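Local coordinates for protein geranyltranstransferase (IspA) (Helicobacter pylori, PDB 3LLW) that probably acts as a magnesium-dependent prenyltransferase of the farnesyl and geranylgeranyl diphosphate synthase family, building isoprenoid chains in terpenoid biosynthesis, at residues E16-F21 and I79-E84; K23-H28 and N128-E133; Q227-I232 and T270-V275. All coordinates share one frame; numbering follows the deposited sequence.

Contact 1: E16-F21 and I79-E84; sequences ERFESF and IALSIE
In the all-helical prenyl synthase fold, the amino-terminal helix 6-23 lies against helix 73-94, and Phe18 and Phe21 make the join by meeting Ala80 and Leu81. The two short segments cross at -69° with their axes 10.8 Å apart. The Phe18 ring spans this separation, bringing its atom CE1 to 3.6 Å from Ala80 CB. The same CE1 stands 3.7 Å from Leu81 N, a van der Waals approach to the helix backbone, while the neighbouring CZ comes near Leu81 CA. Phe18 therefore rests on the surface of the partner helix itself as well as on its side chains.

One turn further on, Phe21 works differently. Here one ring atom does the touching: Phe21 CE2 lies 3.7 Å from Leu81 CD2, and the two side chains pass each other at a slant. Leu81 holds CG anti to its own backbone N (chi1 -172°), which carries the CD2 branch out to the phenylalanine while CB stays beside Phe18.

Around this patch Phe18 also packs on Pro53 of helix 51-63, and the Phe21 ring meets that of Phe77. Arg50 forms salt bridges with both Glu19 and Glu84, tying the two helices together through a charged intermediary. The side chains that meet directly are all apolar, so the cohesion of the contact probably comes from close fit and the exclusion of water, whereas directional polar links lie alongside it.

Contact 2: K23-H28 and N128-E133; sequences KNHHLH and NTYSFE
His25 and Tyr130 supply the polar part of this contact, a single hydrogen bond between the loop that follows helix 6-23 and the long helix 117-137. His25 NE2 lies 2.8 Å from Tyr130 OH, and the bond is nearly straight at 169°; either group could be the donor. The side chains arrive from opposite directions, and each ring is met at its edge: the phenol oxygen lies near the imidazole plane, while NE2 lies in the plane of the tyrosine ring. Tyr130 points CG anti to its backbone N (chi1 -163°) and extends away from its helix, and the His25 ring spans the remaining distance.

The apolar part falls to Leu27, two residues further along the loop. Its CD1 methyl sits 3.7 Å from Tyr130 CE2 and 4.0 Å from Tyr130 OH. One tyrosine thus receives both loop side chains, the histidine at its hydroxyl and the leucine beside CE2.

Neighbouring helices flank the arrangement. Phe40 of helix 36-45 meets the Tyr130 ring edge-to-face and also touches Leu27, while His25 packs on Leu81 of helix 73-94. Helix 117-137 also lies at the dimer interface, where Phe132 stacks on Phe132 of the second subunit; the loop reaches that subunit too, through Leu27 on its Lys159.

Contact 3: Q227-I232 and T270-V275; sequences QVLDDI and TLKTEV
Leu229 turns CG anti to its carbonyl carbon (chi1 -75°), and Lys272 bends at chi2, chi3 and chi4; together these torsions bring the leucine methyls against the lysine's CE methylene. The meeting joins helices 209-236 and 261-279 in the carboxy-terminal part of the all-helical prenyl synthase fold. Lys272 CE lies 3.9 Å from Leu229 CD2 and 4.0 Å from Leu229 CD1, so a single methylene touches both branches, and the two side chains cross at about a right angle. The lysine thus meets the leucine through the carbon next to its amino group. Beside this pair, Val228 CG2 faces Leu271 CD1 across 4.4 Å, a looser approach between two buried residues.

Phe301 of helix 287-301 touches both Leu229 and Lys272, bringing a third helix to the contact. The same two helices are also linked by a salt bridge between Glu274 and Lys221 of helix 209-236. Another part of segment 227-232 carries Asp231, whose OD2 accepts from the backbone N of Phe255. Its other oxygen, OD1, takes a hydrogen bond of 2.9 Å from Gln227 NE2, which approaches from above the carboxylate plane.

How the contacts relate
Two helix-helix joins and one loop-helix join appear in one chain. Contact 1 is buried and its touching side chains are apolar; contacts 2 and 3 are only partly buried, and contact 2 adds a hydrogen bond between two polar side chains, while contact 3 uses a lysine methylene. Contacts 1 and 2 adjoin, their centres 11 Å apart: helix 6-23 serves the first, the loop after it serves the second, and helices 73-94 and 117-137, which carry their second segments, touch through Ser82 and Ser131. Contact 3 lies on the opposite side of the chain's centre and uses a separate helix pair. Of the three, contact 2 alone has the second subunit touching its segments.

Contact 1: E16-F21 and I79-E84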
ATOM      1  N   GLU A  16     -11.993   7.030 -23.137  1.00 53.64           N
ATOM      2  CA  GLU A  16     -11.047   7.919 -23.815  1.00 55.81           C
ATOM      3  C   GLU A  16     -10.711   9.109 -22.929  1.00 51.21           C
ATOM      4  O   GLU A  16      -9.573   9.566 -22.905  1.00 45.17           O
ATOM      5  CB  GLU A  16     -11.603   8.399 -25.164  1.00 59.00           C
ATOM      6  CG  GLU A  16     -11.768   7.294 -26.202  1.00 66.51           C
ATOM      7  CD  GLU A  16     -10.461   6.564 -26.503  1.00 84.82           C
ATOM      8  OE1 GLU A  16      -9.524   7.195 -27.047  1.00 87.93           O
ATOM      9  OE2 GLU A  16     -10.374   5.354 -26.200  1.00 90.23           O
ATOM     10  N   ARG A  17     -11.714   9.590 -22.196  1.00 44.57           N
ATOM     11  CA  ARG A  17     -11.539  10.690 -21.262  1.00 48.47           C
ATOM     12  C   ARG A  17     -10.777  10.264 -20.003  1.00 51.95           C
ATOM     13  O   ARG A  17     -10.098  11.092 -19.383  1.00 54.84           O
ATOM     14  CB  ARG A  17     -12.892  11.285 -20.865  1.00 49.26           C
ATOM     15  CG  ARG A  17     -13.539  12.187 -21.900  1.00 52.74           C
ATOM     16  CD  ARG A  17     -14.932  12.591 -21.422  1.00 61.16           C
ATOM     17  NE  ARG A  17     -15.525  13.635 -22.255  1.00 74.77           N
ATOM     18  CZ  ARG A  17     -16.670  14.267 -21.997  1.00 79.58           C
ATOM     19  NH1 ARG A  17     -17.385  13.977 -20.907  1.00 74.83           N
ATOM     20  NH2 ARG A  17     -17.104  15.198 -22.840  1.00 74.70           N
ATOM     21  N   PHE A  18     -10.897   8.995 -19.606  1.00 48.05           N
ATOM     22  CA  PHE A  18     -10.090   8.516 -18.492  1.00 47.27           C
ATOM     23  C   PHE A  18      -8.621   8.494 -18.905  1.00 44.43           C
ATOM     24  O   PHE A  18      -7.749   8.859 -18.112  1.00 43.41           O
ATOM     25  CB  PHE A  18     -10.498   7.129 -17.980  1.00 43.12           C
ATOM     26  CG  PHE A  18      -9.429   6.477 -17.124  1.00 44.29           C
ATOM     27  CD1 PHE A  18      -9.224   6.897 -15.808  1.00 37.20           C
ATOM     28  CD2 PHE A  18      -8.583   5.494 -17.658  1.00 47.11           C
ATOM     29  CE1 PHE A  18      -8.229   6.330 -15.027  1.00 33.39           C
ATOM     30  CE2 PHE A  18      -7.563   4.916 -16.883  1.00 44.57           C
ATOM     31  CZ  PHE A  18      -7.389   5.327 -15.567  1.00 44.26           C
ATOM     32  N   GLU A  19      -8.360   8.061 -20.135  1.00 42.22           N
ATOM     33  CA  GLU A  19      -6.987   7.942 -20.631  1.00 49.99           C
ATOM     34  C   GLU A  19      -6.279   9.301 -20.656  1.00 54.13           C
ATOM     35  O   GLU A  19      -5.080   9.394 -20.393  1.00 59.64           O
ATOM     36  CB  GLU A  19      -6.967   7.245 -22.000  1.00 47.36           C
ATOM     37  CG  GLU A  19      -5.594   7.205 -22.725  1.00 62.15           C
ATOM     38  CD  GLU A  19      -4.479   6.495 -21.936  1.00 67.51           C
ATOM     39  OE1 GLU A  19      -4.560   5.265 -21.729  1.00 67.65           O
ATOM     40  OE2 GLU A  19      -3.501   7.170 -21.546  1.00 71.92           O
ATOM     41  N   SER A  20      -7.036  10.360 -20.927  1.00 55.66           N
ATOM     42  CA  SER A  20      -6.467  11.698 -20.989  1.00 56.40           C
ATOM     43  C   SER A  20      -6.121  12.207 -19.587  1.00 57.40           C
ATOM     44  O   SER A  20      -5.049  12.775 -19.373  1.00 56.94           O
ATOM     45  CB  SER A  20      -7.428  12.649 -21.700  1.00 58.86           C
ATOM     46  OG  SER A  20      -6.733  13.778 -22.174  1.00 68.94           O
ATOM     47  N   PHE A  21      -7.037  11.982 -18.646  1.00 47.73           N
ATOM     48  CA  PHE A  21      -6.837  12.259 -17.222  1.00 46.47           C
ATOM     49  C   PHE A  21      -5.548  11.626 -16.664  1.00 44.31           C
ATOM     50  O   PHE A  21      -4.810  12.264 -15.917  1.00 45.40           O
ATOM     51  CB  PHE A  21      -8.069  11.765 -16.454  1.00 44.26           C
ATOM     52  CG  PHE A  21      -7.958  11.845 -14.957  1.00 48.74           C
ATOM     53  CD1 PHE A  21      -8.455  12.956 -14.272  1.00 57.23           C
ATOM     54  CD2 PHE A  21      -7.438  10.779 -14.216  1.00 43.83           C
ATOM     55  CE1 PHE A  21      -8.391  13.027 -12.872  1.00 55.55           C
ATOM     56  CE2 PHE A  21      -7.366  10.842 -12.822  1.00 51.39           C
ATOM     57  CZ  PHE A  21      -7.844  11.965 -12.146  1.00 49.22           C
ATOM     58  N   ILE A  79     -10.356   6.916  -8.594  1.00 33.94           N
ATOM     59  CA  ILE A  79     -10.572   5.515  -8.256  1.00 34.41           C
ATOM     60  C   ILE A  79     -10.099   4.533  -9.326  1.00 39.06           C
ATOM     61  O   ILE A  79      -9.412   3.547  -9.022  1.00 43.94           O
ATOM     62  CB  ILE A  79     -12.049   5.253  -7.961  1.00 38.43           C
ATOM     63  CG1 ILE A  79     -12.492   6.118  -6.764  1.00 39.04           C
ATOM     64  CG2 ILE A  79     -12.273   3.765  -7.748  1.00 37.29           C
ATOM     65  CD1 ILE A  79     -13.990   6.181  -6.531  1.00 43.21           C
ATOM     66  N   ALA A  80     -10.459   4.807 -10.576  1.00 38.65           N
ATOM     67  CA  ALA A  80     -10.013   4.004 -11.705  1.00 38.06           C
ATOM     68  C   ALA A  80      -8.481   4.016 -11.809  1.00 35.31           C
ATOM     69  O   ALA A  80      -7.870   2.986 -12.100  1.00 38.08           O
ATOM     70  CB  ALA A  80     -10.639   4.527 -12.996  1.00 38.88           C
ATOM     71  N   LEU A  81      -7.888   5.181 -11.549  1.00 36.57           N
ATOM     72  CA  LEU A  81      -6.436   5.383 -11.572  1.00 41.61           C
ATOM     73  C   LEU A  81      -5.751   4.625 -10.424  1.00 45.48           C
ATOM     74  O   LEU A  81      -4.625   4.130 -10.589  1.00 46.11           O
ATOM     75  CB  LEU A  81      -6.087   6.880 -11.521  1.00 36.28           C
ATOM     76  CG  LEU A  81      -4.612   7.279 -11.724  1.00 42.33           C
ATOM     77  CD1 LEU A  81      -3.999   6.578 -12.913  1.00 34.13           C
ATOM     78  CD2 LEU A  81      -4.428   8.781 -11.827  1.00 44.19           C
ATOM     79  N   SER A  82      -6.433   4.483  -9.286  1.00 39.41           N
ATOM     80  CA  SER A  82      -5.844   3.742  -8.162  1.00 39.57           C
ATOM     81  C   SER A  82      -5.667   2.276  -8.507  1.00 38.40           C
ATOM     82  O   SER A  82      -4.671   1.666  -8.127  1.00 45.48           O
ATOM     83  CB  SER A  82      -6.695   3.865  -6.910  1.00 41.58           C
ATOM     84  OG  SER A  82      -7.825   3.043  -7.022  1.00 43.60           O
ATOM     85  N   ILE A  83      -6.634   1.720  -9.237  1.00 39.85           N
ATOM     86  CA  ILE A  83      -6.551   0.347  -9.729  1.00 35.73           C
ATOM     87  C   ILE A  83      -5.393   0.197 -10.736  1.00 41.53           C
ATOM     88  O   ILE A  83      -4.658  -0.791 -10.701  1.00 38.11           O
ATOM     89  CB  ILE A  83      -7.860  -0.089 -10.394  1.00 38.50           C
ATOM     90  CG1 ILE A  83      -9.055   0.137  -9.445  1.00 46.01           C
ATOM     91  CG2 ILE A  83      -7.788  -1.564 -10.764  1.00 44.56           C
ATOM     92  CD1 ILE A  83     -10.429  -0.111 -10.072  1.00 38.21           C
ATOM     93  N   GLU A  84      -5.228   1.193 -11.605  1.00 35.45           N
ATOM     94  CA  GLU A  84      -4.197   1.134 -12.628  1.00 45.73           C
ATOM     95  C   GLU A  84      -2.807   1.209 -11.981  1.00 40.83           C
ATOM     96  O   GLU A  84      -1.931   0.448 -12.351  1.00 43.52           O
ATOM     97  CB  GLU A  84      -4.447   2.205 -13.709  1.00 45.77           C
ATOM     98  CG  GLU A  84      -3.550   2.150 -14.974  1.00 44.70           C
ATOM     99  CD  GLU A  84      -3.644   0.859 -15.807  1.00 52.39           C
ATOM    100  OE1 GLU A  84      -4.628   0.086 -15.675  1.00 46.72           O
ATOM    101  OE2 GLU A  84      -2.708   0.624 -16.617  1.00 48.53           O
TER

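Contact 2: K23-H28 and N128-E133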
ATOM      1  N   LYS A  23      -2.903  10.723 -18.456  1.00 54.57           N
ATOM      2  CA  LYS A  23      -1.842  11.457 -19.168  1.00 55.70           C
ATOM      3  C   LYS A  23      -1.518  12.796 -18.492  1.00 54.09           C
ATOM      4  O   LYS A  23      -0.359  13.165 -18.368  1.00 59.78           O
ATOM      5  CB  LYS A  23      -2.253  11.668 -20.632  1.00 57.55           C
ATOM      6  CG  LYS A  23      -1.200  12.305 -21.535  1.00 75.34           C
ATOM      7  CD  LYS A  23      -1.832  13.031 -22.732  1.00 87.32           C
ATOM      8  CE  LYS A  23      -1.964  12.134 -23.967  1.00 98.76           C
ATOM      9  NZ  LYS A  23      -3.103  11.165 -23.895  1.00105.43           N
ATOM     10  N   ASN A  24      -2.547  13.499 -18.023  1.00 60.00           N
ATOM     11  CA  ASN A  24      -2.388  14.819 -17.405  1.00 60.61           C
ATOM     12  C   ASN A  24      -2.262  14.795 -15.894  1.00 61.63           C
ATOM     13  O   ASN A  24      -2.271  15.848 -15.250  1.00 62.75           O
ATOM     14  CB  ASN A  24      -3.557  15.734 -17.788  1.00 60.60           C
ATOM     15  CG  ASN A  24      -3.507  16.161 -19.231  1.00 63.37           C
ATOM     16  OD1 ASN A  24      -2.441  16.486 -19.763  1.00 57.58           O
ATOM     17  ND2 ASN A  24      -4.665  16.165 -19.879  1.00 64.56           N
ATOM     18  N   HIS A  25      -2.169  13.595 -15.328  1.00 62.70           N
ATOM     19  CA  HIS A  25      -1.988  13.444 -13.895  1.00 61.15           C
ATOM     20  C   HIS A  25      -0.527  13.702 -13.563  1.00 60.21           C
ATOM     21  O   HIS A  25       0.360  12.985 -14.025  1.00 61.82           O
ATOM     22  CB  HIS A  25      -2.426  12.055 -13.419  1.00 57.54           C
ATOM     23  CG  HIS A  25      -2.578  11.960 -11.937  1.00 51.69           C
ATOM     24  ND1 HIS A  25      -3.682  12.449 -11.272  1.00 60.58           N
ATOM     25  CD2 HIS A  25      -1.752  11.468 -10.986  1.00 50.31           C
ATOM     26  CE1 HIS A  25      -3.537  12.247  -9.975  1.00 52.29           C
ATOM     27  NE2 HIS A  25      -2.373  11.655  -9.776  1.00 55.89           N
ATOM     28  N   HIS A  26      -0.291  14.757 -12.796  1.00 63.15           N
ATOM     29  CA  HIS A  26       1.057  15.134 -12.399  1.00 70.16           C
ATOM     30  C   HIS A  26       1.131  15.190 -10.889  1.00 71.14           C
ATOM     31  O   HIS A  26       0.230  15.714 -10.223  1.00 70.13           O
ATOM     32  CB  HIS A  26       1.470  16.485 -12.997  1.00 74.98           C
ATOM     33  CG  HIS A  26       1.435  16.524 -14.496  1.00 89.04           C
ATOM     34  ND1 HIS A  26       2.285  15.773 -15.282  1.00 94.13           N
ATOM     35  CD2 HIS A  26       0.655  17.230 -15.352  1.00 94.49           C
ATOM     36  CE1 HIS A  26       2.026  16.011 -16.556  1.00 97.89           C
ATOM     37  NE2 HIS A  26       1.042  16.891 -16.627  1.00 97.11           N
ATOM     38  N   LEU A  27       2.191  14.604 -10.352  1.00 70.45           N
ATOM     39  CA  LEU A  27       2.490  14.736  -8.944  1.00 71.88           C
ATOM     40  C   LEU A  27       3.714  15.626  -8.855  1.00 72.35           C
ATOM     41  O   LEU A  27       4.739  15.354  -9.499  1.00 71.59           O
ATOM     42  CB  LEU A  27       2.721  13.365  -8.299  1.00 71.70           C
ATOM     43  CG  LEU A  27       3.205  13.338  -6.843  1.00 72.52           C
ATOM     44  CD1 LEU A  27       2.265  12.541  -5.932  1.00 62.34           C
ATOM     45  CD2 LEU A  27       4.656  12.839  -6.761  1.00 65.33           C
ATOM     46  N   HIS A  28       3.586  16.713  -8.101  1.00 72.32           N
ATOM     47  CA  HIS A  28       4.702  17.624  -7.905  1.00 78.38           C
ATOM     48  C   HIS A  28       5.555  17.135  -6.747  1.00 74.78           C
ATOM     49  O   HIS A  28       5.066  17.004  -5.622  1.00 71.36           O
ATOM     50  CB  HIS A  28       4.232  19.063  -7.670  1.00 82.66           C
ATOM     51  CG  HIS A  28       5.347  20.016  -7.354  1.00100.83           C
ATOM     52  ND1 HIS A  28       6.527  20.046  -8.070  1.00105.88           N
ATOM     53  CD2 HIS A  28       5.464  20.969  -6.397  1.00105.84           C
ATOM     54  CE1 HIS A  28       7.322  20.976  -7.568  1.00105.58           C
ATOM     55  NE2 HIS A  28       6.700  21.552  -6.554  1.00106.98           N
ATOM     56  N   ASN A 128       2.212   1.320  -5.095  1.00 38.40           N
ATOM     57  CA  ASN A 128       1.399   0.530  -4.181  1.00 29.89           C
ATOM     58  C   ASN A 128       0.715   1.419  -3.140  1.00 41.52           C
ATOM     59  O   ASN A 128      -0.489   1.355  -3.016  1.00 32.03           O
ATOM     60  CB  ASN A 128       2.286  -0.494  -3.484  1.00 30.80           C
ATOM     61  CG  ASN A 128       1.534  -1.460  -2.587  1.00 43.21           C
ATOM     62  OD1 ASN A 128       0.298  -1.408  -2.413  1.00 45.61           O
ATOM     63  ND2 ASN A 128       2.295  -2.358  -1.991  1.00 41.11           N
ATOM     64  N   THR A 129       1.491   2.221  -2.399  1.00 37.89           N
ATOM     65  CA  THR A 129       0.952   3.168  -1.406  1.00 35.59           C
ATOM     66  C   THR A 129       0.093   4.262  -2.033  1.00 37.79           C
ATOM     67  O   THR A 129      -0.978   4.660  -1.478  1.00 36.31           O
ATOM     68  CB  THR A 129       2.086   3.807  -0.561  1.00 34.36           C
ATOM     69  OG1 THR A 129       2.947   2.774  -0.080  1.00 40.25           O
ATOM     70  CG2 THR A 129       1.528   4.544   0.633  1.00 39.30           C
ATOM     71  N   TYR A 130       0.531   4.731  -3.199  1.00 23.36           N
ATOM     72  CA  TYR A 130      -0.207   5.790  -3.947  1.00 29.06           C
ATOM     73  C   TYR A 130      -1.654   5.464  -4.322  1.00 36.04           C
ATOM     74  O   TYR A 130      -2.485   6.367  -4.344  1.00 37.65           O
ATOM     75  CB  TYR A 130       0.550   6.260  -5.189  1.00 33.58           C
ATOM     76  CG  TYR A 130       0.072   7.583  -5.739  1.00 28.72           C
ATOM     77  CD1 TYR A 130      -0.399   7.682  -7.037  1.00 31.47           C
ATOM     78  CD2 TYR A 130       0.081   8.731  -4.951  1.00 35.60           C
ATOM     79  CE1 TYR A 130      -0.836   8.902  -7.550  1.00 33.21           C
ATOM     80  CE2 TYR A 130      -0.369   9.950  -5.444  1.00 38.81           C
ATOM     81  CZ  TYR A 130      -0.828  10.025  -6.746  1.00 41.35           C
ATOM     82  OH  TYR A 130      -1.275  11.234  -7.245  1.00 50.15           O
ATOM     83  N   SER A 131      -1.935   4.195  -4.635  1.00 38.82           N
ATOM     84  CA  SER A 131      -3.292   3.706  -4.931  1.00 36.41           C
ATOM     85  C   SER A 131      -4.259   3.985  -3.795  1.00 39.36           C
ATOM     86  O   SER A 131      -5.428   4.249  -4.005  1.00 42.04           O
ATOM     87  CB  SER A 131      -3.266   2.192  -5.131  1.00 36.64           C
ATOM     88  OG  SER A 131      -2.234   1.821  -6.017  1.00 46.64           O
ATOM     89  N   PHE A 132      -3.745   3.915  -2.577  1.00 43.02           N
ATOM     90  CA  PHE A 132      -4.547   4.137  -1.399  1.00 33.86           C
ATOM     91  C   PHE A 132      -4.699   5.611  -1.074  1.00 38.10           C
ATOM     92  O   PHE A 132      -5.764   6.035  -0.577  1.00 37.83           O
ATOM     93  CB  PHE A 132      -4.033   3.252  -0.251  1.00 35.56           C
ATOM     94  CG  PHE A 132      -4.020   1.777  -0.622  1.00 35.65           C
ATOM     95  CD1 PHE A 132      -5.202   1.053  -0.647  1.00 29.46           C
ATOM     96  CD2 PHE A 132      -2.833   1.141  -1.041  1.00 30.63           C
ATOM     97  CE1 PHE A 132      -5.222  -0.294  -1.029  1.00 28.87           C
ATOM     98  CE2 PHE A 132      -2.841  -0.216  -1.427  1.00 24.91           C
ATOM     99  CZ  PHE A 132      -4.037  -0.937  -1.408  1.00 35.65           C
ATOM    100  N   GLU A 133      -3.685   6.402  -1.425  1.00 31.65           N
ATOM    101  CA  GLU A 133      -3.762   7.858  -1.328  1.00 40.87           C
ATOM    102  C   GLU A 133      -4.763   8.416  -2.320  1.00 43.38           C
ATOM    103  O   GLU A 133      -5.591   9.248  -1.948  1.00 51.73           O
ATOM    104  CB  GLU A 133      -2.399   8.530  -1.522  1.00 48.58           C
ATOM    105  CG  GLU A 133      -2.406  10.038  -1.186  1.00 55.28           C
ATOM    106  CD  GLU A 133      -1.026  10.697  -1.236  1.00 57.12           C
ATOM    107  OE1 GLU A 133      -0.077  10.120  -1.823  1.00 59.38           O
ATOM    108  OE2 GLU A 133      -0.898  11.810  -0.679  1.00 70.00           O
TER

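Contact 3: Q227-I232 and T270-V275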
ATOM      1  N   GLN A 227      -6.941 -14.960 -18.648  1.00 54.16           N
ATOM      2  CA  GLN A 227      -5.607 -15.536 -18.472  1.00 48.92           C
ATOM      3  C   GLN A 227      -5.285 -16.694 -19.420  1.00 49.51           C
ATOM      4  O   GLN A 227      -4.162 -16.780 -19.953  1.00 53.28           O
ATOM      5  CB  GLN A 227      -5.416 -15.962 -17.013  1.00 51.52           C
ATOM      6  CG  GLN A 227      -3.995 -16.333 -16.639  1.00 47.90           C
ATOM      7  CD  GLN A 227      -2.960 -15.288 -17.037  1.00 57.56           C
ATOM      8  OE1 GLN A 227      -3.052 -14.117 -16.664  1.00 59.34           O
ATOM      9  NE2 GLN A 227      -1.958 -15.719 -17.794  1.00 48.64           N
ATOM     10  N   VAL A 228      -6.261 -17.580 -19.621  1.00 46.84           N
ATOM     11  CA  VAL A 228      -6.142 -18.687 -20.572  1.00 49.64           C
ATOM     12  C   VAL A 228      -5.885 -18.132 -21.976  1.00 53.39           C
ATOM     13  O   VAL A 228      -4.968 -18.589 -22.672  1.00 52.67           O
ATOM     14  CB  VAL A 228      -7.391 -19.612 -20.553  1.00 49.77           C
ATOM     15  CG1 VAL A 228      -7.285 -20.711 -21.602  1.00 53.07           C
ATOM     16  CG2 VAL A 228      -7.565 -20.245 -19.182  1.00 52.48           C
ATOM     17  N   LEU A 229      -6.660 -17.120 -22.369  1.00 52.39           N
ATOM     18  CA  LEU A 229      -6.410 -16.424 -23.637  1.00 54.42           C
ATOM     19  C   LEU A 229      -5.026 -15.787 -23.702  1.00 55.36           C
ATOM     20  O   LEU A 229      -4.364 -15.866 -24.730  1.00 54.78           O
ATOM     21  CB  LEU A 229      -7.475 -15.369 -23.912  1.00 51.74           C
ATOM     22  CG  LEU A 229      -8.824 -15.912 -24.358  1.00 53.80           C
ATOM     23  CD1 LEU A 229      -9.833 -14.801 -24.240  1.00 48.73           C
ATOM     24  CD2 LEU A 229      -8.755 -16.457 -25.777  1.00 47.05           C
ATOM     25  N   ASP A 230      -4.589 -15.176 -22.603  1.00 56.43           N
ATOM     26  CA  ASP A 230      -3.254 -14.582 -22.533  1.00 60.37           C
ATOM     27  C   ASP A 230      -2.159 -15.638 -22.713  1.00 59.65           C
ATOM     28  O   ASP A 230      -1.195 -15.417 -23.443  1.00 58.76           O
ATOM     29  CB  ASP A 230      -3.073 -13.818 -21.217  1.00 66.59           C
ATOM     30  CG  ASP A 230      -2.160 -12.607 -21.363  1.00 81.13           C
ATOM     31  OD1 ASP A 230      -2.400 -11.775 -22.271  1.00 87.39           O
ATOM     32  OD2 ASP A 230      -1.208 -12.482 -20.561  1.00 87.23           O
ATOM     33  N   ASP A 231      -2.340 -16.794 -22.074  1.00 64.92           N
ATOM     34  CA  ASP A 231      -1.440 -17.948 -22.234  1.00 65.44           C
ATOM     35  C   ASP A 231      -1.325 -18.421 -23.691  1.00 64.64           C
ATOM     36  O   ASP A 231      -0.248 -18.830 -24.130  1.00 65.37           O
ATOM     37  CB  ASP A 231      -1.887 -19.121 -21.344  1.00 67.56           C
ATOM     38  CG  ASP A 231      -1.624 -18.880 -19.850  1.00 74.50           C
ATOM     39  OD1 ASP A 231      -0.996 -17.852 -19.498  1.00 77.95           O
ATOM     40  OD2 ASP A 231      -2.034 -19.745 -19.029  1.00 62.42           O
ATOM     41  N   ILE A 232      -2.431 -18.356 -24.429  1.00 63.08           N
ATOM     42  CA  ILE A 232      -2.467 -18.790 -25.827  1.00 62.45           C
ATOM     43  C   ILE A 232      -1.772 -17.779 -26.753  1.00 66.08           C
ATOM     44  O   ILE A 232      -1.119 -18.173 -27.722  1.00 65.69           O
ATOM     45  CB  ILE A 232      -3.915 -19.091 -26.272  1.00 57.44           C
ATOM     46  CG1 ILE A 232      -4.459 -20.284 -25.489  1.00 59.90           C
ATOM     47  CG2 ILE A 232      -4.007 -19.407 -27.759  1.00 53.63           C
ATOM     48  CD1 ILE A 232      -5.959 -20.311 -25.417  1.00 43.21           C
ATOM     49  N   THR A 270     -14.827 -22.997 -24.529  1.00 56.50           N
ATOM     50  CA  THR A 270     -15.935 -23.396 -23.646  1.00 57.47           C
ATOM     51  C   THR A 270     -16.136 -22.419 -22.483  1.00 57.26           C
ATOM     52  O   THR A 270     -17.272 -22.172 -22.073  1.00 59.09           O
ATOM     53  CB  THR A 270     -15.854 -24.875 -23.149  1.00 56.26           C
ATOM     54  OG1 THR A 270     -14.783 -25.031 -22.210  1.00 61.44           O
ATOM     55  CG2 THR A 270     -15.670 -25.844 -24.316  1.00 52.98           C
ATOM     56  N   LEU A 271     -15.044 -21.852 -21.966  1.00 56.71           N
ATOM     57  CA  LEU A 271     -15.139 -20.802 -20.938  1.00 55.27           C
ATOM     58  C   LEU A 271     -15.798 -19.535 -21.468  1.00 56.39           C
ATOM     59  O   LEU A 271     -16.692 -18.980 -20.808  1.00 51.26           O
ATOM     60  CB  LEU A 271     -13.769 -20.457 -20.354  1.00 58.98           C
ATOM     61  CG  LEU A 271     -13.296 -21.188 -19.104  1.00 55.89           C
ATOM     62  CD1 LEU A 271     -11.919 -20.682 -18.772  1.00 61.93           C
ATOM     63  CD2 LEU A 271     -14.251 -20.995 -17.918  1.00 57.73           C
ATOM     64  N   LYS A 272     -15.351 -19.103 -22.656  1.00 52.61           N
ATOM     65  CA  LYS A 272     -15.938 -17.983 -23.416  1.00 57.84           C
ATOM     66  C   LYS A 272     -17.445 -18.069 -23.395  1.00 62.34           C
ATOM     67  O   LYS A 272     -18.128 -17.130 -22.983  1.00 67.69           O
ATOM     68  CB  LYS A 272     -15.520 -18.085 -24.877  1.00 58.85           C
ATOM     69  CG  LYS A 272     -14.823 -16.883 -25.468  1.00 70.12           C
ATOM     70  CD  LYS A 272     -13.312 -17.052 -25.392  1.00 63.47           C
ATOM     71  CE  LYS A 272     -12.604 -16.495 -26.626  1.00 66.24           C
ATOM     72  NZ  LYS A 272     -12.613 -17.427 -27.786  1.00 69.15           N
ATOM     73  N   THR A 273     -17.933 -19.226 -23.845  1.00 66.15           N
ATOM     74  CA  THR A 273     -19.346 -19.538 -23.985  1.00 67.27           C
ATOM     75  C   THR A 273     -20.015 -19.410 -22.634  1.00 65.40           C
ATOM     76  O   THR A 273     -20.994 -18.691 -22.502  1.00 68.39           O
ATOM     77  CB  THR A 273     -19.544 -20.979 -24.558  1.00 69.78           C
ATOM     78  OG1 THR A 273     -19.099 -21.014 -25.919  1.00 62.94           O
ATOM     79  CG2 THR A 273     -21.007 -21.421 -24.485  1.00 67.10           C
ATOM     80  N   GLU A 274     -19.437 -20.086 -21.644  1.00 62.48           N
ATOM     81  CA  GLU A 274     -19.928 -20.112 -20.277  1.00 62.32           C
ATOM     82  C   GLU A 274     -20.033 -18.708 -19.672  1.00 63.30           C
ATOM     83  O   GLU A 274     -21.032 -18.374 -19.025  1.00 62.98           O
ATOM     84  CB  GLU A 274     -18.979 -20.973 -19.450  1.00 64.26           C
ATOM     85  CG  GLU A 274     -19.558 -21.516 -18.170  1.00 74.19           C
ATOM     86  CD  GLU A 274     -18.550 -22.328 -17.391  1.00 78.40           C
ATOM     87  OE1 GLU A 274     -17.488 -22.677 -17.955  1.00 77.32           O
ATOM     88  OE2 GLU A 274     -18.819 -22.618 -16.208  1.00 81.88           O
ATOM     89  N   VAL A 275     -18.994 -17.905 -19.907  1.00 59.08           N
ATOM     90  CA  VAL A 275     -18.909 -16.508 -19.466  1.00 61.80           C
ATOM     91  C   VAL A 275     -20.031 -15.697 -20.111  1.00 64.26           C
ATOM     92  O   VAL A 275     -20.852 -15.111 -19.400  1.00 61.00           O
ATOM     93  CB  VAL A 275     -17.477 -15.898 -19.753  1.00 63.03           C
ATOM     94  CG1 VAL A 275     -17.481 -14.390 -19.744  1.00 65.45           C
ATOM     95  CG2 VAL A 275     -16.462 -16.397 -18.736  1.00 59.19           C
TER